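Local structure of Alpha/beta hydrolase (Streptomyces albidoflavus, 6KSU) at residues A33-L38 / Y60-A65; T45-S50 / L348-T353; T77-G82 / P226-H231. The protein probably catalyses macrolactamization, cyclising peptides made by a non-ribosomal peptide synthetase through coupling of residues of opposite chirality. All blocks are in the same frame, centred on the assembly; numbering follows the deposited sequence.

Interaction 1. Residues A33-L38 / Y60-A65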
loop_
_atom_site.group_PDB
_atom_site.type_symbol
_atom_site.label_atom_id
_atom_site.label_comp_id
_atom_site.label_asym_id
_atom_site.label_seq_id
_atom_site.Cartn_x
_atom_site.Cartn_y
_atom_site.Cartn_z
ATOM N N ALA A 33 -22.355 -12.782 -8.841
ATOM C CA ALA A 33 -23.546 -11.959 -9.006
ATOM C C ALA A 33 -23.420 -10.664 -8.220
ATOM O O ALA A 33 -23.844 -9.605 -8.695
ATOM C CB ALA A 33 -24.791 -12.733 -8.575
ATOM N N LEU A 34 -22.803 -10.721 -7.040
ATOM C CA LEU A 34 -22.583 -9.511 -6.261
ATOM C C LEU A 34 -21.608 -8.583 -6.972
ATOM O O LEU A 34 -21.883 -7.387 -7.146
ATOM C CB LEU A 34 -22.068 -9.876 -4.874
ATOM C CG LEU A 34 -22.019 -8.688 -3.921
ATOM C CD1 LEU A 34 -23.446 -8.267 -3.583
ATOM C CD2 LEU A 34 -21.224 -9.015 -2.681
ATOM N N PHE A 35 -20.472 -9.136 -7.414
ATOM C CA PHE A 35 -19.459 -8.371 -8.143
ATOM C C PHE A 35 -20.050 -7.664 -9.358
ATOM O O PHE A 35 -19.775 -6.485 -9.601
ATOM C CB PHE A 35 -18.334 -9.336 -8.545
ATOM C CG PHE A 35 -17.257 -8.738 -9.407
ATOM C CD1 PHE A 35 -16.421 -7.753 -8.928
ATOM C CD2 PHE A 35 -17.052 -9.212 -10.699
ATOM C CE1 PHE A 35 -15.380 -7.253 -9.724
ATOM C CE2 PHE A 35 -16.028 -8.706 -11.510
ATOM C CZ PHE A 35 -15.201 -7.732 -11.034
ATOM N N GLU A 36 -20.880 -8.370 -10.130
ATOM C CA GLU A 36 -21.486 -7.769 -11.316
ATOM C C GLU A 36 -22.406 -6.613 -10.945
ATOM O O GLU A 36 -22.307 -5.513 -11.515
ATOM C CB GLU A 36 -22.249 -8.829 -12.105
ATOM C CG GLU A 36 -22.081 -8.680 -13.589
ATOM C CD GLU A 36 -20.657 -8.959 -14.006
ATOM O OE1 GLU A 36 -20.283 -10.151 -14.148
ATOM O OE2 GLU A 36 -19.915 -7.976 -14.188
ATOM N N GLU A 37 -23.305 -6.838 -9.980
ATOM C CA GLU A 37 -24.199 -5.766 -9.546
ATOM C C GLU A 37 -23.403 -4.542 -9.117
ATOM O O GLU A 37 -23.721 -3.414 -9.516
ATOM C CB GLU A 37 -25.104 -6.231 -8.394
ATOM C CG GLU A 37 -26.029 -7.448 -8.642
ATOM C CD GLU A 37 -26.390 -7.714 -10.115
ATOM O OE1 GLU A 37 -27.000 -6.829 -10.763
ATOM O OE2 GLU A 37 -26.085 -8.823 -10.615
ATOM N N LEU A 38 -22.337 -4.750 -8.313
ATOM C CA LEU A 38 -21.644 -3.601 -7.740
ATOM C C LEU A 38 -20.766 -2.883 -8.756
ATOM O O LEU A 38 -20.582 -1.668 -8.655
ATOM C CB LEU A 38 -20.811 -4.035 -6.537
ATOM C CG LEU A 38 -21.589 -4.765 -5.456
ATOM C CD1 LEU A 38 -20.732 -4.983 -4.211
ATOM C CD2 LEU A 38 -22.888 -3.985 -5.146
ATOM N N TYR A 60 -13.472 -13.748 -11.621
ATOM C CA TYR A 60 -14.501 -12.910 -12.198
ATOM C C TYR A 60 -13.814 -11.753 -12.900
ATOM O O TYR A 60 -12.776 -11.270 -12.436
ATOM C CB TYR A 60 -15.448 -12.415 -11.119
ATOM C CG TYR A 60 -15.934 -13.504 -10.162
ATOM C CD1 TYR A 60 -17.021 -14.322 -10.480
ATOM C CD2 TYR A 60 -15.315 -13.703 -8.935
ATOM C CE1 TYR A 60 -17.467 -15.312 -9.600
ATOM C CE2 TYR A 60 -15.758 -14.687 -8.052
ATOM C CZ TYR A 60 -16.842 -15.485 -8.386
ATOM O OH TYR A 60 -17.272 -16.457 -7.495
ATOM N N ALA A 61 -14.367 -11.335 -14.035
ATOM C CA ALA A 61 -13.780 -10.260 -14.823
ATOM C C ALA A 61 -14.863 -9.687 -15.710
ATOM O O ALA A 61 -15.626 -10.444 -16.311
ATOM C CB ALA A 61 -12.621 -10.740 -15.695
ATOM N N THR A 62 -14.902 -8.356 -15.817
ATOM C CA THR A 62 -15.970 -7.716 -16.565
ATOM C C THR A 62 -15.486 -6.373 -17.086
ATOM O O THR A 62 -14.483 -5.820 -16.617
ATOM C CB THR A 62 -17.213 -7.563 -15.687
ATOM O OG1 THR A 62 -18.352 -7.249 -16.490
ATOM C CG2 THR A 62 -16.992 -6.473 -14.604
ATOM N N GLY A 63 -16.206 -5.863 -18.086
ATOM C CA GLY A 63 -16.007 -4.494 -18.513
ATOM C C GLY A 63 -14.864 -4.320 -19.489
ATOM O O GLY A 63 -14.438 -5.249 -20.169
ATOM N N LEU A 64 -14.359 -3.087 -19.547
ATOM C CA LEU A 64 -13.503 -2.608 -20.628
ATOM C C LEU A 64 -12.095 -2.321 -20.122
ATOM O O LEU A 64 -11.926 -1.599 -19.132
ATOM C CB LEU A 64 -14.092 -1.340 -21.246
ATOM C CG LEU A 64 -15.445 -1.503 -21.960
ATOM C CD1 LEU A 64 -15.878 -0.221 -22.653
ATOM C CD2 LEU A 64 -15.405 -2.673 -22.947
ATOM N N ALA A 65 -11.090 -2.878 -20.812
ATOM C CA ALA A 65 -9.702 -2.540 -20.518
ATOM C C ALA A 65 -9.407 -1.101 -20.893
ATOM O O ALA A 65 -8.615 -0.420 -20.222
ATOM C CB ALA A 65 -8.760 -3.471 -21.272
#
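Phe35 of helix 33-38 and Tyr60 of strand 60-63 pass alongside each other with their side chains running in opposite directions. The touching atoms are one ring corner and a methylene: Phe35 CD2 lies 3.6 Å from Tyr60 CB. Both residues leave their backbones toward the other segment, but beyond CB the tyrosine turns away, and its hydroxyl hydrogen-bonds to Arg28 O, about two turns before Phe35 in the helix. With CG anti to the backbone N (chi1 175°), the Phe35 ring reaches across to the strand. There Phe35 CE2 meets the methyl of Thr62, at 3.9 Å from CG2, and comes within 4.0 Å of Ala61 N. The other branch of Thr62 serves Glu36, whose chain bends at chi2 (67°) to bring the carboxylate round to the hydroxyl. Thr62 OG1 donates to Glu36 OE2 over 2.9 Å, approaching from above the carboxylate plane, 39° out of it. This OE2 is 3.3 Å from Thr62 CG2, so it lies near the threonine methyl as well as the hydroxyl. Helix and strand run roughly parallel, their axes 9.3 Å apart at closest approach. The contact therefore divides by chemistry: Phe35 is buried and also packs on Ala47 and Leu49 of strand 46-53, whereas the partly exposed Glu36-Thr62 pair adds a single polar link, probably to a charged carboxylate, between the N-terminal helix and edge strand 56-63 of the sheet.

Interaction 2. Residues T45-S50 / L348-T353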
loop_
_atom_site.group_PDB
_atom_site.type_symbol
_atom_site.label_atom_id
_atom_site.label_comp_id
_atom_site.label_asym_id
_atom_site.label_seq_id
_atom_site.Cartn_x
_atom_site.Cartn_y
_atom_site.Cartn_z
ATOM N N THR A 45 -15.319 1.087 -15.021
ATOM C CA THR A 45 -15.010 0.757 -16.413
ATOM C C THR A 45 -14.769 -0.736 -16.598
ATOM O O THR A 45 -15.339 -1.360 -17.503
ATOM C CB THR A 45 -13.796 1.538 -16.922
ATOM O OG1 THR A 45 -13.989 2.940 -16.689
ATOM C CG2 THR A 45 -13.652 1.328 -18.432
ATOM N N GLY A 46 -13.924 -1.325 -15.756
ATOM C CA GLY A 46 -13.586 -2.737 -15.830
ATOM C C GLY A 46 -12.994 -3.170 -14.509
ATOM O O GLY A 46 -12.486 -2.355 -13.727
ATOM N N ALA A 47 -13.085 -4.469 -14.244
ATOM C CA ALA A 47 -12.634 -4.941 -12.942
ATOM C C ALA A 47 -12.351 -6.426 -13.020
ATOM O O ALA A 47 -12.872 -7.142 -13.884
ATOM C CB ALA A 47 -13.672 -4.630 -11.845
ATOM N N GLN A 48 -11.490 -6.873 -12.113
ATOM C CA GLN A 48 -11.263 -8.294 -11.888
ATOM C C GLN A 48 -11.397 -8.550 -10.403
ATOM O O GLN A 48 -10.949 -7.738 -9.587
ATOM C CB GLN A 48 -9.878 -8.776 -12.351
ATOM C CG GLN A 48 -9.549 -8.541 -13.803
ATOM C CD GLN A 48 -8.050 -8.679 -14.066
ATOM O OE1 GLN A 48 -7.226 -8.386 -13.200
ATOM N NE2 GLN A 48 -7.696 -9.145 -15.264
ATOM N N LEU A 49 -12.035 -9.666 -10.067
ATOM C CA LEU A 49 -12.106 -10.164 -8.704
ATOM C C LEU A 49 -11.741 -11.637 -8.744
ATOM O O LEU A 49 -12.311 -12.411 -9.522
ATOM C CB LEU A 49 -13.494 -9.946 -8.083
ATOM C CG LEU A 49 -13.740 -10.552 -6.690
ATOM C CD1 LEU A 49 -13.055 -9.728 -5.558
ATOM C CD2 LEU A 49 -15.220 -10.682 -6.429
ATOM N N SER A 50 -10.750 -12.018 -7.960
ATOM C CA SER A 50 -10.363 -13.418 -7.879
ATOM C C SER A 50 -10.401 -13.820 -6.421
ATOM O O SER A 50 -9.886 -13.093 -5.578
ATOM C CB SER A 50 -8.974 -13.639 -8.474
ATOM O OG SER A 50 -8.968 -13.295 -9.853
ATOM N N LEU A 348 -8.847 -7.632 -5.831
ATOM C CA LEU A 348 -9.731 -6.862 -6.690
ATOM C C LEU A 348 -8.869 -5.881 -7.457
ATOM O O LEU A 348 -8.041 -5.187 -6.848
ATOM C CB LEU A 348 -10.799 -6.133 -5.860
ATOM C CG LEU A 348 -11.733 -5.189 -6.596
ATOM C CD1 LEU A 348 -12.658 -5.973 -7.465
ATOM C CD2 LEU A 348 -12.490 -4.287 -5.631
ATOM N N THR A 349 -9.015 -5.857 -8.788
ATOM C CA THR A 349 -8.454 -4.772 -9.585
ATOM C C THR A 349 -9.594 -4.011 -10.249
ATOM O O THR A 349 -10.616 -4.598 -10.614
ATOM C CB THR A 349 -7.429 -5.251 -10.626
ATOM O OG1 THR A 349 -7.995 -6.212 -11.543
ATOM C CG2 THR A 349 -6.205 -5.858 -9.926
ATOM N N ALA A 350 -9.438 -2.692 -10.345
ATOM C CA ALA A 350 -10.431 -1.863 -11.001
ATOM C C ALA A 350 -9.690 -0.754 -11.718
ATOM O O ALA A 350 -8.620 -0.327 -11.284
ATOM C CB ALA A 350 -11.466 -1.310 -10.012
ATOM N N ASN A 351 -10.255 -0.305 -12.833
ATOM C CA ASN A 351 -9.578 0.676 -13.661
ATOM C C ASN A 351 -10.427 1.934 -13.860
ATOM O O ASN A 351 -10.311 2.603 -14.885
ATOM C CB ASN A 351 -9.133 0.062 -15.001
ATOM C CG ASN A 351 -10.296 -0.236 -15.980
ATOM O OD1 ASN A 351 -11.431 -0.485 -15.574
ATOM N ND2 ASN A 351 -9.987 -0.242 -17.279
ATOM N N SER A 352 -11.227 2.313 -12.863
ATOM C CA SER A 352 -11.765 3.674 -12.819
ATOM C C SER A 352 -11.657 4.238 -11.399
ATOM O O SER A 352 -11.499 3.503 -10.425
ATOM C CB SER A 352 -13.218 3.743 -13.300
ATOM O OG SER A 352 -14.071 3.211 -12.312
ATOM N N THR A 353 -11.769 5.564 -11.283
ATOM C CA THR A 353 -11.719 6.199 -9.975
ATOM C C THR A 353 -12.785 5.666 -9.019
ATOM O O THR A 353 -12.671 5.884 -7.811
ATOM C CB THR A 353 -11.841 7.734 -10.118
ATOM O OG1 THR A 353 -12.927 8.065 -10.991
ATOM C CG2 THR A 353 -10.570 8.313 -10.699
#
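Gln48 OE1 is gripped by two donors, the hydroxyl of Thr349 across the strand pair and the backbone N of Ala261. The Thr349 OG1 to Gln48 OE1 bond is 2.8 Å, its donor well off the C=O direction (114°) and tilted 31° from the carbonyl plane. The two side chains lie side by side and point the same way; Thr349 OG1 takes the place between its backbone N and carbonyl carbon (chi1 58°), which turns it to the glutamine. Gln48 NE2 in turn donates to Thr74 O and Thr77 O, so both ends of this buried amide are satisfied and its rotation is fixed. Beneath it, Gln48 and Thr349 form an antiparallel hydrogen-bonded pair, with Gln48 N to Thr349 O at 2.9 Å and Thr349 N to Gln48 O at 2.8 Å. Asn351 N extends the ladder to Gly46 O at 3.2 Å, while side-chain Asn351 ND2 donates to Glu229 O and Leu64 O. The flanking non-hydrogen-bonded pairs are apolar: Ala47 CB faces Ala350 CB at 4.4 Å, and Leu348 CD1 reaches Leu49 CB at 4.1 Å. Phe35 of helix 23-41 packs on Ala47, Leu49 and Leu348, Val31 joins it on Leu49, and Phe79 of strand 79-80 lies on the Gln48-Thr349 face. Strand 46-53 sits between 56-63 and 344-350, joining early and late strands of the antiparallel sheet, as in the serine beta-lactamase fold.

Interaction 3. Residues T77-G82 / P226-H231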
loop_
_atom_site.group_PDB
_atom_site.type_symbol
_atom_site.label_atom_id
_atom_site.label_comp_id
_atom_site.label_asym_id
_atom_site.label_seq_id
_atom_site.Cartn_x
_atom_site.Cartn_y
_atom_site.Cartn_z
ATOM N N THR A 77 -5.771 -9.697 -18.582
ATOM C CA THR A 77 -5.547 -8.259 -18.511
ATOM C C THR A 77 -4.791 -7.884 -17.236
ATOM O O THR A 77 -5.149 -8.294 -16.130
ATOM C CB THR A 77 -6.896 -7.516 -18.554
ATOM O OG1 THR A 77 -7.716 -8.032 -19.610
ATOM C CG2 THR A 77 -6.690 -6.054 -18.810
ATOM N N GLY A 78 -3.722 -7.097 -17.407
ATOM C CA GLY A 78 -2.998 -6.547 -16.286
ATOM C C GLY A 78 -3.455 -5.149 -15.903
ATOM O O GLY A 78 -3.586 -4.263 -16.757
ATOM N N PHE A 79 -3.647 -4.950 -14.606
ATOM C CA PHE A 79 -4.003 -3.700 -13.963
ATOM C C PHE A 79 -2.836 -3.194 -13.124
ATOM O O PHE A 79 -2.067 -3.987 -12.578
ATOM C CB PHE A 79 -5.219 -3.896 -13.048
ATOM C CG PHE A 79 -6.529 -4.164 -13.787
ATOM C CD1 PHE A 79 -7.572 -3.244 -13.712
ATOM C CD2 PHE A 79 -6.731 -5.355 -14.498
ATOM C CE1 PHE A 79 -8.768 -3.464 -14.356
ATOM C CE2 PHE A 79 -7.936 -5.600 -15.162
ATOM C CZ PHE A 79 -8.950 -4.658 -15.096
ATOM N N PRO A 80 -2.672 -1.888 -12.979
ATOM C CA PRO A 80 -1.621 -1.389 -12.070
ATOM C C PRO A 80 -1.900 -1.817 -10.639
ATOM O O PRO A 80 -2.985 -1.592 -10.101
ATOM C CB PRO A 80 -1.693 0.131 -12.222
ATOM C CG PRO A 80 -2.883 0.418 -13.103
ATOM C CD PRO A 80 -3.322 -0.834 -13.760
ATOM N N PHE A 81 -0.907 -2.457 -10.020
ATOM C CA PHE A 81 -1.064 -2.824 -8.629
ATOM C C PHE A 81 -0.961 -1.609 -7.707
ATOM O O PHE A 81 -1.390 -1.687 -6.551
ATOM C CB PHE A 81 -0.017 -3.864 -8.255
ATOM C CG PHE A 81 -0.262 -5.224 -8.865
ATOM C CD1 PHE A 81 -1.525 -5.572 -9.384
ATOM C CD2 PHE A 81 0.775 -6.158 -8.921
ATOM C CE1 PHE A 81 -1.767 -6.825 -9.914
ATOM C CE2 PHE A 81 0.560 -7.433 -9.476
ATOM C CZ PHE A 81 -0.708 -7.773 -9.982
ATOM N N GLY A 82 -0.427 -0.494 -8.194
ATOM C CA GLY A 82 -0.050 0.565 -7.279
ATOM C C GLY A 82 0.843 0.066 -6.165
ATOM O O GLY A 82 1.720 -0.792 -6.354
ATOM N N PRO A 226 -1.539 -7.491 -22.511
ATOM C CA PRO A 226 -2.638 -6.525 -22.579
ATOM C C PRO A 226 -2.849 -5.907 -21.203
ATOM O O PRO A 226 -2.866 -6.603 -20.181
ATOM C CB PRO A 226 -3.838 -7.363 -23.035
ATOM C CG PRO A 226 -3.487 -8.766 -22.712
ATOM C CD PRO A 226 -1.990 -8.855 -22.843
ATOM N N VAL A 227 -2.943 -4.585 -21.182
ATOM C CA VAL A 227 -3.024 -3.826 -19.946
ATOM C C VAL A 227 -4.305 -3.008 -19.951
ATOM O O VAL A 227 -4.828 -2.629 -21.008
ATOM C CB VAL A 227 -1.800 -2.906 -19.763
ATOM C CG1 VAL A 227 -0.614 -3.722 -19.359
ATOM C CG2 VAL A 227 -1.519 -2.159 -21.068
ATOM N N ALA A 228 -4.790 -2.716 -18.743
ATOM C CA ALA A 228 -5.924 -1.841 -18.559
ATOM C C ALA A 228 -5.436 -0.422 -18.401
ATOM O O ALA A 228 -4.444 -0.171 -17.718
ATOM C CB ALA A 228 -6.741 -2.245 -17.333
ATOM N N GLU A 229 -6.145 0.503 -19.035
ATOM C CA GLU A 229 -5.967 1.920 -18.784
ATOM C C GLU A 229 -6.871 2.386 -17.644
ATOM O O GLU A 229 -7.861 1.732 -17.282
ATOM C CB GLU A 229 -6.264 2.726 -20.048
ATOM C CG GLU A 229 -6.059 1.955 -21.336
ATOM C CD GLU A 229 -5.820 2.874 -22.514
ATOM O OE1 GLU A 229 -5.877 2.406 -23.673
ATOM O OE2 GLU A 229 -5.566 4.073 -22.275
ATOM N N GLY A 230 -6.484 3.530 -17.053
ATOM C CA GLY A 230 -7.275 4.159 -16.013
ATOM C C GLY A 230 -8.325 5.139 -16.561
ATOM O O GLY A 230 -8.205 5.678 -17.662
ATOM N N HIS A 231 -9.361 5.367 -15.753
ATOM C CA HIS A 231 -10.554 6.076 -16.176
ATOM C C HIS A 231 -11.089 6.889 -15.009
ATOM O O HIS A 231 -10.900 6.529 -13.846
ATOM C CB HIS A 231 -11.651 5.114 -16.685
ATOM C CG HIS A 231 -11.224 4.245 -17.837
ATOM N ND1 HIS A 231 -10.317 3.210 -17.703
ATOM C CD2 HIS A 231 -11.582 4.259 -19.145
ATOM C CE1 HIS A 231 -10.139 2.626 -18.877
ATOM N NE2 HIS A 231 -10.896 3.242 -19.768
#
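Backbone hydrogen bonds carry the contact of Gly78 with Pro226 and Ala228. Gly78 N donates to Pro226 O over 2.9 Å, almost straight at 176° and in the carbonyl plane; Ala228 N donates to Gly78 O over 2.8 Å. Gly78 bonds to the residues before and after Val227, and since the two segments run in the same direction this is the pattern of a single parallel beta bridge. Two CA-H...O contacts supplement it, the shorter from Val227 CA to Gly78 O at 3.3 Å. The second kind is CH-pi: the methyl of Ala228 stands over the centre of one face of the Phe79 ring, CB lying 3.8 Å from the centroid and 9° off the ring normal. The Thr77 methyl adds a looser van der Waals contact, CG2 lying 3.8 Å from Ala228 N. With OG1 beside the backbone N (chi1 -47°), CG2 falls anti to that N and faces the other segment's backbone, whereas the hydroxyl bonds to Thr74 N. Gln48 and Thr349 of the main sheet lie on the side of the Phe79 ring away from Ala228, so the ring is held between them and segment 226-231; Asn351 touches it too. Strand 79-80 pairs antiparallel with strand 258-259, Pro80 touches Ala332 of strand 332-339, and the chain runs into helix 85-98, whose start carries an SxxK pattern consistent with the beta-lactamase and penicillin-binding-protein family.

From the N terminus, helix 23-41 leads through strand 46-53 to strand 56-63, and interaction 1 closes this short loop by laying the helix on the hairpin's second strand. Interaction 2 opens within that loop, at 45-50, and closes only at 348-353, so the two cross along the chain. Interaction 3 opens at 77-82, after interaction 1 has closed, and closes at 226-231, wholly within the long loop of interaction 2. Interactions 1 and 2 share the main sheet, where Tyr60 pairs with Leu49. Interaction 3 meets both: backbone hydrogen bonds join Glu229 to Ala65 and Thr353 to His231. Together they join the N-terminal helix, the sheet and the loop before strand 231-232.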